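Local coordinates for bifunctional protein PutA (Bdellovibrio bacteriovorus, PDB 5UR2) that probably oxidises L-proline to L-glutamate in two steps, with a flavin-dependent proline dehydrogenase and an NAD-dependent L-glutamate gamma-semialdehyde dehydrogenase in one chain, at residues K574-Q579 and A588-D593; L471-K476 and E480-A485; Q522-I527 and V580-K585; M568-F573 and I681-F686. All coordinates share one frame; numbering follows the deposited sequence.

Contact 1: K574-Q579 and A588-D593; sequences KLIATQ and AEADGD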
loop_
_atom_site.group_PDB
_atom_site.type_symbol
_atom_site.label_atom_id
_atom_site.label_comp_id
_atom_site.label_asym_id
_atom_site.label_seq_id
_atom_site.Cartn_x
_atom_site.Cartn_y
_atom_site.Cartn_z
ATOM N N LYS B 574 10.458 -18.643 -30.312
ATOM C CA LYS B 574 9.377 -18.501 -31.283
ATOM C C LYS B 574 8.699 -17.136 -31.138
ATOM O O LYS B 574 8.322 -16.502 -32.135
ATOM C CB LYS B 574 8.387 -19.661 -31.102
ATOM C CG LYS B 574 7.333 -19.804 -32.189
ATOM C CD LYS B 574 6.418 -21.010 -31.935
ATOM C CE LYS B 574 5.380 -21.195 -33.064
ATOM N NZ LYS B 574 4.281 -20.172 -33.049
ATOM N N LEU B 575 8.594 -16.643 -29.898
ATOM C CA LEU B 575 7.985 -15.341 -29.645
ATOM C C LEU B 575 8.878 -14.208 -30.128
ATOM O O LEU B 575 8.380 -13.207 -30.650
ATOM C CB LEU B 575 7.672 -15.183 -28.155
ATOM C CG LEU B 575 6.620 -16.159 -27.631
ATOM C CD1 LEU B 575 6.479 -16.096 -26.111
ATOM C CD2 LEU B 575 5.290 -15.866 -28.321
ATOM N N ILE B 576 10.194 -14.337 -29.957
ATOM C CA ILE B 576 11.098 -13.322 -30.495
ATOM C C ILE B 576 10.961 -13.244 -32.006
ATOM O O ILE B 576 10.788 -12.160 -32.581
ATOM C CB ILE B 576 12.554 -13.612 -30.094
ATOM C CG1 ILE B 576 12.740 -13.409 -28.600
ATOM C CG2 ILE B 576 13.508 -12.717 -30.879
ATOM C CD1 ILE B 576 14.114 -13.845 -28.093
ATOM N N ALA B 577 11.019 -14.398 -32.667
ATOM C CA ALA B 577 11.007 -14.407 -34.125
ATOM C C ALA B 577 9.777 -13.691 -34.673
ATOM O O ALA B 577 9.883 -12.929 -35.644
ATOM C CB ALA B 577 11.086 -15.843 -34.649
ATOM N N THR B 578 8.616 -13.876 -34.030
ATOM C CA THR B 578 7.402 -13.213 -34.508
ATOM C C THR B 578 7.545 -11.695 -34.465
ATOM O O THR B 578 7.108 -10.984 -35.385
ATOM C CB THR B 578 6.193 -13.640 -33.678
ATOM O OG1 THR B 578 6.121 -15.063 -33.646
ATOM C CG2 THR B 578 4.871 -13.049 -34.291
ATOM N N GLN B 579 8.115 -11.184 -33.381
ATOM C CA GLN B 579 8.306 -9.746 -33.249
ATOM C C GLN B 579 9.362 -9.235 -34.220
ATOM O O GLN B 579 9.234 -8.126 -34.755
ATOM C CB GLN B 579 8.686 -9.401 -31.815
ATOM C CG GLN B 579 7.673 -9.864 -30.818
ATOM C CD GLN B 579 7.794 -9.096 -29.531
ATOM O OE1 GLN B 579 8.487 -8.078 -29.482
ATOM N NE2 GLN B 579 7.141 -9.579 -28.477
ATOM N N ALA B 588 17.607 -8.196 -29.773
ATOM C CA ALA B 588 17.676 -7.916 -28.339
ATOM C C ALA B 588 16.465 -7.118 -27.866
ATOM O O ALA B 588 16.025 -7.283 -26.723
ATOM C CB ALA B 588 18.976 -7.177 -28.003
ATOM N N GLU B 589 15.926 -6.243 -28.722
ATOM C CA GLU B 589 14.692 -5.527 -28.393
ATOM C C GLU B 589 13.512 -6.483 -28.240
ATOM O O GLU B 589 12.757 -6.404 -27.268
ATOM C CB GLU B 589 14.408 -4.484 -29.470
ATOM C CG GLU B 589 15.519 -3.479 -29.573
ATOM C CD GLU B 589 15.523 -2.573 -28.370
ATOM O OE1 GLU B 589 14.519 -1.848 -28.168
ATOM O OE2 GLU B 589 16.487 -2.657 -27.582
ATOM N N ALA B 590 13.358 -7.413 -29.187
ATOM C CA ALA B 590 12.293 -8.402 -29.088
ATOM C C ALA B 590 12.471 -9.285 -27.849
ATOM O O ALA B 590 11.489 -9.627 -27.182
ATOM C CB ALA B 590 12.254 -9.254 -30.356
ATOM N N ASP B 591 13.714 -9.694 -27.547
ATOM C CA ASP B 591 13.973 -10.501 -26.348
ATOM C C ASP B 591 13.586 -9.750 -25.079
ATOM O O ASP B 591 12.960 -10.317 -24.173
ATOM C CB ASP B 591 15.448 -10.910 -26.281
ATOM C CG ASP B 591 15.782 -11.707 -25.019
ATOM O OD1 ASP B 591 15.014 -12.614 -24.638
ATOM O OD2 ASP B 591 16.808 -11.402 -24.396
ATOM N N GLY B 592 13.983 -8.481 -24.987
ATOM C CA GLY B 592 13.547 -7.661 -23.873
ATOM C C GLY B 592 12.034 -7.568 -23.787
ATOM O O GLY B 592 11.475 -7.495 -22.685
ATOM N N ASP B 593 11.352 -7.583 -24.944
ATOM C CA ASP B 593 9.888 -7.545 -24.953
ATOM C C ASP B 593 9.296 -8.787 -24.299
ATOM O O ASP B 593 8.353 -8.692 -23.502
ATOM C CB ASP B 593 9.359 -7.391 -26.381
ATOM C CG ASP B 593 7.942 -6.778 -26.416
ATOM O OD1 ASP B 593 7.841 -5.542 -26.421
ATOM O OD2 ASP B 593 6.933 -7.521 -26.394
#
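Ile576 and Ala590 meet where the two helices come closest in register, their CA atoms 5.3 Å apart, consistent with the small alanine side chain at this point. Ile576 splits its side chain between two partners: branch methyl CG2 lies 3.7 Å from Ala590 CB, while CD1 reaches past it to Asp591 CB at 3.7 Å. With CG1 beside the backbone N and CD1 extended beyond it, the longer arm slants across Asp591. Ala590 CB is also 3.9 Å from Gln579 CB, so one methyl fits between two side chains a helical turn apart. This apolar patch is the tight half. The other half is polar but equally buried: Gln579 NE2 donates to Asp593 OD2 over 2.9 Å with an N-H...O angle of 153°. The amide and carboxylate planes stand 76° apart, and the nitrogen arrives from above the carboxylate plane. Asp593 OD2 also accepts from the backbone N of Leu645 and Ala646, and its OD1 pairs with Lys585; this crowd of donors would be expected to stabilise a negative charge. All the touching residues are buried; the solvent side lies beyond them, where Lys574 is exposed and does not meet the 588-593 segment. Asp591 turns its carboxylate past Ile576 toward Arg572, its salt-bridge partner. The short axes approach to 8.7 Å at 126°, a steep crossing of two successive helices joined by a short loop in the aldehyde dehydrogenase fold, with the Asp593 side chain about 11 Å from that of Glu746, a predicted active-site residue.

Contact 2: L471-K476 and E480-A485; sequences LDFAVK and EKMLKA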
loop_
_atom_site.group_PDB
_atom_site.type_symbol
_atom_site.label_atom_id
_atom_site.label_comp_id
_atom_site.label_asym_id
_atom_site.label_seq_id
_atom_site.Cartn_x
_atom_site.Cartn_y
_atom_site.Cartn_z
ATOM N N LEU B 471 18.243 -12.969 -22.698
ATOM C CA LEU B 471 19.172 -13.888 -23.321
ATOM C C LEU B 471 20.560 -13.259 -23.455
ATOM O O LEU B 471 20.713 -12.045 -23.644
ATOM C CB LEU B 471 18.656 -14.303 -24.698
ATOM C CG LEU B 471 17.450 -15.225 -24.795
ATOM C CD1 LEU B 471 16.959 -15.305 -26.241
ATOM C CD2 LEU B 471 17.819 -16.620 -24.281
ATOM N N ASP B 472 21.578 -14.115 -23.377
ATOM C CA ASP B 472 22.971 -13.751 -23.646
ATOM C C ASP B 472 23.303 -14.239 -25.051
ATOM O O ASP B 472 23.578 -15.430 -25.251
ATOM C CB ASP B 472 23.898 -14.377 -22.599
ATOM C CG ASP B 472 25.373 -13.998 -22.799
ATOM O OD1 ASP B 472 25.693 -13.171 -23.681
ATOM O OD2 ASP B 472 26.213 -14.510 -22.042
ATOM N N PHE B 473 23.283 -13.331 -26.033
ATOM C CA PHE B 473 23.526 -13.791 -27.397
ATOM C C PHE B 473 24.998 -14.074 -27.685
ATOM O O PHE B 473 25.328 -14.500 -28.808
ATOM C CB PHE B 473 22.948 -12.800 -28.415
ATOM C CG PHE B 473 21.450 -12.960 -28.621
ATOM C CD1 PHE B 473 20.933 -14.144 -29.124
ATOM C CD2 PHE B 473 20.568 -11.928 -28.319
ATOM C CE1 PHE B 473 19.576 -14.304 -29.311
ATOM C CE2 PHE B 473 19.201 -12.084 -28.506
ATOM C CZ PHE B 473 18.706 -13.266 -29.001
ATOM N N ALA B 474 25.877 -13.914 -26.691
ATOM C CA ALA B 474 27.228 -14.445 -26.809
ATOM C C ALA B 474 27.253 -15.973 -26.716
ATOM O O ALA B 474 28.285 -16.588 -27.041
ATOM C CB ALA B 474 28.131 -13.822 -25.733
ATOM N N VAL B 475 26.162 -16.598 -26.264
ATOM C CA VAL B 475 26.082 -18.059 -26.204
ATOM C C VAL B 475 25.700 -18.596 -27.584
ATOM O O VAL B 475 24.605 -18.326 -28.098
ATOM C CB VAL B 475 25.082 -18.523 -25.133
ATOM C CG1 VAL B 475 25.022 -20.045 -25.096
ATOM C CG2 VAL B 475 25.462 -17.979 -23.753
ATOM N N LYS B 476 26.588 -19.391 -28.175
ATOM C CA LYS B 476 26.368 -19.857 -29.539
ATOM C C LYS B 476 25.067 -20.642 -29.669
ATOM O O LYS B 476 24.366 -20.531 -30.685
ATOM C CB LYS B 476 27.545 -20.719 -29.980
ATOM C CG LYS B 476 27.407 -21.289 -31.375
ATOM C CD LYS B 476 28.679 -22.015 -31.778
ATOM C CE LYS B 476 28.607 -22.469 -33.214
ATOM N NZ LYS B 476 29.917 -23.005 -33.619
ATOM N N GLU B 480 21.886 -20.039 -32.341
ATOM C CA GLU B 480 21.394 -21.091 -33.224
ATOM C C GLU B 480 19.890 -21.287 -33.085
ATOM O O GLU B 480 19.192 -21.451 -34.091
ATOM C CB GLU B 480 22.130 -22.399 -32.944
ATOM C CG GLU B 480 23.567 -22.403 -33.425
ATOM C CD GLU B 480 24.363 -23.582 -32.880
ATOM O OE1 GLU B 480 23.944 -24.188 -31.862
ATOM O OE2 GLU B 480 25.403 -23.909 -33.486
ATOM N N LYS B 481 19.381 -21.292 -31.848
ATOM C CA LYS B 481 17.938 -21.387 -31.633
ATOM C C LYS B 481 17.217 -20.200 -32.244
ATOM O O LYS B 481 16.105 -20.344 -32.770
ATOM C CB LYS B 481 17.618 -21.486 -30.137
ATOM C CG LYS B 481 18.005 -22.834 -29.544
ATOM C CD LYS B 481 17.654 -22.940 -28.063
ATOM C CE LYS B 481 18.094 -24.290 -27.501
ATOM N NZ LYS B 481 19.405 -24.213 -26.820
ATOM N N MET B 482 17.829 -19.015 -32.168
ATOM C CA MET B 482 17.223 -17.823 -32.752
ATOM C C MET B 482 17.132 -17.960 -34.261
ATOM O O MET B 482 16.083 -17.692 -34.859
ATOM C CB MET B 482 18.037 -16.585 -32.374
ATOM C CG MET B 482 17.375 -15.283 -32.711
ATOM S SD MET B 482 15.871 -15.099 -31.710
ATOM C CE MET B 482 14.609 -15.356 -32.968
ATOM N N LEU B 483 18.224 -18.402 -34.891
ATOM C CA LEU B 483 18.226 -18.602 -36.337
ATOM C C LEU B 483 17.281 -19.730 -36.728
ATOM O O LEU B 483 16.612 -19.659 -37.763
ATOM C CB LEU B 483 19.655 -18.887 -36.821
ATOM C CG LEU B 483 20.645 -17.715 -36.729
ATOM C CD1 LEU B 483 22.114 -18.152 -36.890
ATOM C CD2 LEU B 483 20.313 -16.737 -37.843
ATOM N N LYS B 484 17.198 -20.771 -35.902
ATOM C CA LYS B 484 16.233 -21.827 -36.171
ATOM C C LYS B 484 14.804 -21.295 -36.081
ATOM O O LYS B 484 13.975 -21.566 -36.963
ATOM C CB LYS B 484 16.447 -22.973 -35.180
ATOM C CG LYS B 484 15.518 -24.143 -35.363
ATOM C CD LYS B 484 15.649 -25.096 -34.200
ATOM C CE LYS B 484 14.449 -26.038 -34.136
ATOM N NZ LYS B 484 14.564 -27.047 -33.046
ATOM N N ALA B 485 14.504 -20.502 -35.040
ATOM C CA ALA B 485 13.155 -19.967 -34.876
ATOM C C ALA B 485 12.791 -19.013 -36.011
ATOM O O ALA B 485 11.639 -18.990 -36.467
ATOM C CB ALA B 485 13.025 -19.252 -33.523
#
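Phe473 and Met482 meet obliquely, the ring offering atom CE1 to the methionine stem: Phe473 CE1 is 4.1 Å from Met482 CB. The sulfur stands further off, Met482 SD being 5.5 Å from the ring centroid and 73° from the ring normal, which makes a slanted Met-aromatic contact. Met482 sets CG anti to its backbone N (chi1 -170°) and then bends at chi2, carrying the thioether end away toward Ile576. Lys476 and Glu480, one helical turn apart, form the exposed half. Their backbones are joined by Glu480 N to Lys476 O at 3.0 Å, and their side chains slant across each other with Lys476 CE 3.5 Å from Glu480 OE2. The charged ends stay apart, Lys476 NZ to Glu480 OE2 4.6 Å, probably close enough for a weak long-range attraction but not a salt bridge. Before the helix, an Asx turn, Ala474 N to Asp472 OD1 at 3.1 Å, lies within a type I turn that leads to the N-cap position at Val475. The turn thus brings Phe473 beside the first turns of helix 476-491, with Trp587 of helix 587-611 meeting its ring and helix 572-583 packing against Leu471 and Met482.

Contact 3: Q522-I527 and V580-K585; sequences QIVGKI and VLEVGK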
loop_
_atom_site.group_PDB
_atom_site.type_symbol
_atom_site.label_atom_id
_atom_site.label_comp_id
_atom_site.label_asym_id
_atom_site.label_seq_id
_atom_site.Cartn_x
_atom_site.Cartn_y
_atom_site.Cartn_z
ATOM N N GLN B 522 6.761 -8.773 -48.672
ATOM C CA GLN B 522 6.474 -10.044 -48.025
ATOM C C GLN B 522 5.332 -9.853 -47.028
ATOM O O GLN B 522 5.388 -8.952 -46.183
ATOM C CB GLN B 522 7.738 -10.571 -47.328
ATOM C CG GLN B 522 7.565 -11.884 -46.577
ATOM C CD GLN B 522 8.853 -12.384 -45.913
ATOM O OE1 GLN B 522 9.368 -11.773 -44.974
ATOM N NE2 GLN B 522 9.372 -13.506 -46.403
ATOM N N ILE B 523 4.294 -10.681 -47.134
ATOM C CA ILE B 523 3.155 -10.621 -46.221
ATOM C C ILE B 523 3.422 -11.524 -45.027
ATOM O O ILE B 523 3.664 -12.723 -45.195
ATOM C CB ILE B 523 1.849 -11.034 -46.913
ATOM C CG1 ILE B 523 1.549 -10.143 -48.123
ATOM C CG2 ILE B 523 0.707 -11.017 -45.910
ATOM C CD1 ILE B 523 0.273 -10.537 -48.843
ATOM N N VAL B 524 3.358 -10.960 -43.818
ATOM C CA VAL B 524 3.576 -11.753 -42.608
ATOM C C VAL B 524 2.262 -12.298 -42.056
ATOM O O VAL B 524 2.190 -13.462 -41.651
ATOM C CB VAL B 524 4.329 -10.913 -41.548
ATOM C CG1 VAL B 524 4.415 -11.670 -40.231
ATOM C CG2 VAL B 524 5.731 -10.573 -42.048
ATOM N N GLY B 525 1.217 -11.487 -42.036
ATOM C CA GLY B 525 -0.070 -11.910 -41.506
ATOM C C GLY B 525 -1.219 -11.539 -42.420
ATOM O O GLY B 525 -1.216 -10.477 -43.052
ATOM N N LYS B 526 -2.202 -12.425 -42.484
ATOM C CA LYS B 526 -3.499 -12.144 -43.087
ATOM C C LYS B 526 -4.525 -12.187 -41.956
ATOM O O LYS B 526 -4.827 -13.264 -41.430
ATOM C CB LYS B 526 -3.815 -13.144 -44.203
ATOM C CG LYS B 526 -2.909 -12.991 -45.424
ATOM C CD LYS B 526 -3.237 -13.995 -46.530
ATOM C CE LYS B 526 -3.150 -13.377 -47.920
ATOM N NZ LYS B 526 -3.806 -12.046 -48.010
ATOM N N ILE B 527 -5.044 -11.018 -41.572
ATOM C CA ILE B 527 -5.805 -10.857 -40.331
ATOM C C ILE B 527 -7.289 -10.768 -40.644
ATOM O O ILE B 527 -7.715 -9.863 -41.367
ATOM C CB ILE B 527 -5.375 -9.601 -39.557
ATOM C CG1 ILE B 527 -3.848 -9.453 -39.518
ATOM C CG2 ILE B 527 -6.043 -9.587 -38.186
ATOM C CD1 ILE B 527 -3.121 -10.620 -38.905
ATOM N N VAL B 580 10.417 -10.012 -34.451
ATOM C CA VAL B 580 11.418 -9.599 -35.433
ATOM C C VAL B 580 10.770 -9.417 -36.804
ATOM O O VAL B 580 10.971 -8.398 -37.476
ATOM C CB VAL B 580 12.574 -10.615 -35.485
ATOM C CG1 VAL B 580 13.447 -10.380 -36.722
ATOM C CG2 VAL B 580 13.397 -10.502 -34.219
ATOM N N LEU B 581 9.946 -10.378 -37.218
ATOM C CA LEU B 581 9.430 -10.367 -38.587
ATOM C C LEU B 581 8.215 -9.451 -38.753
ATOM O O LEU B 581 8.122 -8.738 -39.756
ATOM C CB LEU B 581 9.086 -11.796 -39.031
ATOM C CG LEU B 581 10.251 -12.785 -39.180
ATOM C CD1 LEU B 581 9.741 -14.179 -39.423
ATOM C CD2 LEU B 581 11.118 -12.348 -40.360
ATOM N N GLU B 582 7.272 -9.451 -37.798
ATOM C CA GLU B 582 6.045 -8.679 -37.986
ATOM C C GLU B 582 6.222 -7.207 -37.633
ATOM O O GLU B 582 5.628 -6.343 -38.279
ATOM C CB GLU B 582 4.896 -9.257 -37.150
ATOM C CG GLU B 582 3.567 -8.604 -37.464
ATOM C CD GLU B 582 2.454 -8.969 -36.489
ATOM O OE1 GLU B 582 2.746 -9.397 -35.360
ATOM O OE2 GLU B 582 1.264 -8.833 -36.854
ATOM N N VAL B 583 7.027 -6.895 -36.620
ATOM C CA VAL B 583 7.125 -5.527 -36.114
ATOM C C VAL B 583 8.479 -4.875 -36.404
ATOM O O VAL B 583 8.621 -3.663 -36.189
ATOM C CB VAL B 583 6.813 -5.483 -34.601
ATOM C CG1 VAL B 583 6.527 -4.085 -34.135
ATOM C CG2 VAL B 583 5.624 -6.369 -34.295
ATOM N N GLY B 584 9.464 -5.620 -36.916
ATOM C CA GLY B 584 10.781 -5.047 -37.161
ATOM C C GLY B 584 11.612 -4.848 -35.909
ATOM O O GLY B 584 12.563 -4.060 -35.916
ATOM N N LYS B 585 11.298 -5.552 -34.833
ATOM C CA LYS B 585 12.057 -5.397 -33.598
ATOM C C LYS B 585 13.391 -6.133 -33.719
ATOM O O LYS B 585 13.395 -7.336 -34.007
ATOM C CB LYS B 585 11.227 -5.924 -32.431
ATOM C CG LYS B 585 10.006 -5.028 -32.156
ATOM C CD LYS B 585 9.454 -5.131 -30.732
ATOM C CE LYS B 585 10.257 -4.359 -29.722
ATOM N NZ LYS B 585 9.579 -4.353 -28.398
#
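A kink in the strand marks this contact: Val524 has helical backbone angles (-92/-42°) inside an otherwise extended segment, and with Gly525 it faces Arg514 on the neighbouring strand as a classic beta bulge. At the bulge Val524 faces helix 572-583, and its CA lies 6.1 Å from that of Glu582. The two branches of the valine then divide the helix surface between them. Val524 CG1, anti to the backbone N (chi1 173°), lies 3.9 Å from Glu582 CB and 4.1 Å from Glu582 CA, while Val524 CG2 points to the carbonyl oxygen Leu581 O at 3.8 Å. The methyls therefore rest on the backbone and the root of a side chain in the last turns of the helix. Leu581 aims its CB toward the strand and is partly covered by it, without a close side-chain contact.

Glu582 slants across Val524, and its extended chain carries the carboxylate beyond the valine to the start of helix 671-684. There its two oxygens accept from the backbone N-H groups of Val672 and Val673, one each. Its own carbonyl oxygen takes a hydrogen bond from Arg514 NH2, which links the helix back to the bulged pair of strands. Across the two segments there is no hydrogen bond: the join is purely van der Waals, and the buried carboxylate is satisfied by main-chain donors near a helix N-terminus, a setting that would probably stabilise its negative charge.

Contact 4: M568-F573 and I681-F686; sequences MTRDRF and IQEAGF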
loop_
_atom_site.group_PDB
_atom_site.type_symbol
_atom_site.label_atom_id
_atom_site.label_comp_id
_atom_site.label_asym_id
_atom_site.label_seq_id
_atom_site.Cartn_x
_atom_site.Cartn_y
_atom_site.Cartn_z
ATOM N N MET B 568 5.248 -18.697 -21.985
ATOM C CA MET B 568 6.082 -17.691 -22.637
ATOM C C MET B 568 7.562 -18.037 -22.500
ATOM O O MET B 568 8.336 -17.877 -23.454
ATOM C CB MET B 568 5.834 -16.308 -22.045
ATOM C CG MET B 568 4.516 -15.632 -22.396
ATOM S SD MET B 568 4.403 -14.081 -21.420
ATOM C CE MET B 568 2.859 -13.415 -22.067
ATOM N N THR B 569 7.974 -18.504 -21.315
ATOM C CA THR B 569 9.370 -18.875 -21.113
ATOM C C THR B 569 9.770 -20.037 -22.024
ATOM O O THR B 569 10.839 -20.017 -22.640
ATOM C CB THR B 569 9.594 -19.219 -19.639
ATOM O OG1 THR B 569 9.191 -18.114 -18.818
ATOM C CG2 THR B 569 11.059 -19.569 -19.358
ATOM N N ARG B 570 8.905 -21.046 -22.139
ATOM C CA ARG B 570 9.187 -22.185 -23.007
ATOM C C ARG B 570 9.279 -21.765 -24.476
ATOM O O ARG B 570 10.118 -22.278 -25.225
ATOM C CB ARG B 570 8.100 -23.239 -22.812
ATOM C CG ARG B 570 8.239 -24.487 -23.683
ATOM C CD ARG B 570 6.888 -25.222 -23.722
ATOM N NE ARG B 570 5.919 -24.536 -24.585
ATOM C CZ ARG B 570 4.601 -24.723 -24.530
ATOM N NH1 ARG B 570 4.089 -25.554 -23.633
ATOM N NH2 ARG B 570 3.796 -24.086 -25.369
ATOM N N ASP B 571 8.409 -20.856 -24.924
ATOM C CA ASP B 571 8.354 -20.519 -26.342
ATOM C C ASP B 571 9.158 -19.257 -26.672
ATOM O O ASP B 571 8.903 -18.606 -27.693
ATOM C CB ASP B 571 6.898 -20.387 -26.785
ATOM C CG ASP B 571 6.168 -21.743 -26.778
ATOM O OD1 ASP B 571 6.843 -22.758 -26.569
ATOM O OD2 ASP B 571 4.933 -21.807 -26.970
ATOM N N ARG B 572 10.155 -18.931 -25.846
ATOM C CA ARG B 572 10.843 -17.650 -25.945
ATOM C C ARG B 572 11.314 -17.343 -27.363
ATOM O O ARG B 572 11.038 -16.262 -27.892
ATOM C CB ARG B 572 12.024 -17.615 -24.977
ATOM C CG ARG B 572 12.504 -16.205 -24.751
ATOM C CD ARG B 572 13.837 -16.184 -24.076
ATOM N NE ARG B 572 14.167 -14.863 -23.553
ATOM C CZ ARG B 572 14.160 -14.552 -22.261
ATOM N NH1 ARG B 572 13.823 -15.463 -21.353
ATOM N NH2 ARG B 572 14.500 -13.331 -21.876
ATOM N N PHE B 573 12.016 -18.285 -28.001
ATOM C CA PHE B 573 12.597 -18.004 -29.310
ATOM C C PHE B 573 11.525 -17.842 -30.381
ATOM O O PHE B 573 11.652 -16.989 -31.273
ATOM C CB PHE B 573 13.589 -19.109 -29.688
ATOM C CG PHE B 573 14.837 -19.074 -28.864
ATOM C CD1 PHE B 573 15.866 -18.211 -29.191
ATOM C CD2 PHE B 573 14.952 -19.850 -27.726
ATOM C CE1 PHE B 573 17.000 -18.144 -28.413
ATOM C CE2 PHE B 573 16.091 -19.796 -26.946
ATOM C CZ PHE B 573 17.118 -18.940 -27.287
ATOM N N ILE B 681 -2.696 -18.055 -23.997
ATOM C CA ILE B 681 -3.761 -17.888 -23.017
ATOM C C ILE B 681 -4.677 -19.099 -23.031
ATOM O O ILE B 681 -4.988 -19.670 -21.979
ATOM C CB ILE B 681 -4.530 -16.574 -23.284
ATOM C CG1 ILE B 681 -3.739 -15.371 -22.741
ATOM C CG2 ILE B 681 -5.938 -16.609 -22.709
ATOM C CD1 ILE B 681 -4.208 -14.059 -23.285
ATOM N N GLN B 682 -5.054 -19.563 -24.224
ATOM C CA GLN B 682 -5.866 -20.770 -24.314
ATOM C C GLN B 682 -5.115 -21.975 -23.769
ATOM O O GLN B 682 -5.692 -22.791 -23.043
ATOM C CB GLN B 682 -6.297 -21.023 -25.763
ATOM C CG GLN B 682 -7.272 -19.962 -26.309
ATOM C CD GLN B 682 -7.731 -20.266 -27.736
ATOM O OE1 GLN B 682 -7.053 -19.937 -28.701
ATOM N NE2 GLN B 682 -8.898 -20.866 -27.866
ATOM N N GLU B 683 -3.820 -22.096 -24.088
ATOM C CA GLU B 683 -3.066 -23.247 -23.598
ATOM C C GLU B 683 -2.897 -23.198 -22.079
ATOM O O GLU B 683 -2.946 -24.235 -21.405
ATOM C CB GLU B 683 -1.703 -23.332 -24.290
ATOM C CG GLU B 683 -0.962 -24.593 -23.900
ATOM C CD GLU B 683 0.478 -24.648 -24.390
ATOM O OE1 GLU B 683 0.870 -23.823 -25.244
ATOM O OE2 GLU B 683 1.221 -25.516 -23.890
ATOM N N ALA B 684 -2.731 -22.001 -21.516
ATOM C CA ALA B 684 -2.590 -21.886 -20.069
ATOM C C ALA B 684 -3.854 -22.350 -19.344
ATOM O O ALA B 684 -3.785 -22.757 -18.177
ATOM C CB ALA B 684 -2.254 -20.445 -19.696
ATOM N N GLY B 685 -5.003 -22.284 -20.007
ATOM C CA GLY B 685 -6.246 -22.808 -19.495
ATOM C C GLY B 685 -7.273 -21.785 -19.024
ATOM O O GLY B 685 -8.143 -22.142 -18.223
ATOM N N PHE B 686 -7.202 -20.543 -19.491
ATOM C CA PHE B 686 -8.213 -19.571 -19.113
ATOM C C PHE B 686 -9.568 -20.015 -19.660
ATOM O O PHE B 686 -9.673 -20.327 -20.851
ATOM C CB PHE B 686 -7.832 -18.179 -19.627
ATOM C CG PHE B 686 -6.725 -17.533 -18.834
ATOM C CD1 PHE B 686 -5.402 -17.834 -19.100
ATOM C CD2 PHE B 686 -7.007 -16.620 -17.826
ATOM C CE1 PHE B 686 -4.381 -17.244 -18.372
ATOM C CE2 PHE B 686 -5.996 -16.034 -17.102
ATOM C CZ PHE B 686 -4.676 -16.350 -17.369
#
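The guanidinium of Arg570 and the carboxylate of Glu683 lie nearly in one plane, 22° apart, and meet edge to edge. Two edges of the guanidinium are used: Glu683 CD lies in plane at the end, Asp571 CG in plane along the side, and neither acid covers a face. The grip on Glu683 is end-on and two-pronged. Arg570 NH1 donates to Glu683 OE2 at 2.9 Å with an N-H...O angle of 162°, and Arg570 NH2 to Glu683 OE1, also at 2.9 Å and about as straight; OE1 uses its syn lone pair, while OE2 is met on its syn side, a little out of plane. Asp571 is held side-on, with Arg570 NE to Asp571 OD1 2.8 Å and nearly straight at 176°, and Arg570 NH2 to Asp571 OD2 3.0 Å. NH2 thus serves both acids, and four bonds fix the rotation of the flat group.

The two side chains approach from opposite directions. Glu683 is extended from its helix, whereas Arg570 bends at chi3, which turns the guanidinium to lay its NE side alongside the neighbouring aspartate. Asp571 OD2 and Glu683 OE1 stay 4.9 Å apart, and the shared arginine probably offsets the repulsion of the two acids. Arg570 and Glu683 are exposed, so this is a surface bridge. Asp571 sits at the junction of helices 554-570 and 572-583, and Glu683 stands two residues before Gly685, whose positive phi closes helix 671-684 in a Schellman motif. The arrangement is a three-residue salt-bridge network tying two helix ends within the aldehyde dehydrogenase fold.

Contacts 1 and 3 use helix 572-583, contact 4 lies at its start, where helix 554-570 ends, and contact 2 leans against it through Leu471 and Met482. Contacts 1 and 3 are buried: the first mixes apolar packing with one amide-carboxylate bond, the second has only van der Waals packing between its segments. Contact 2 is half buried, pairing an aromatic-thioether meeting inside with charged side chains outside, and contact 4 lies on the surface and is wholly ionic. Buried carboxylates of contact 1 join it to all three neighbours. Contacts 2 and 3 do not touch, nor do contacts 3 and 4, whose nearest atoms are about 7 Å apart.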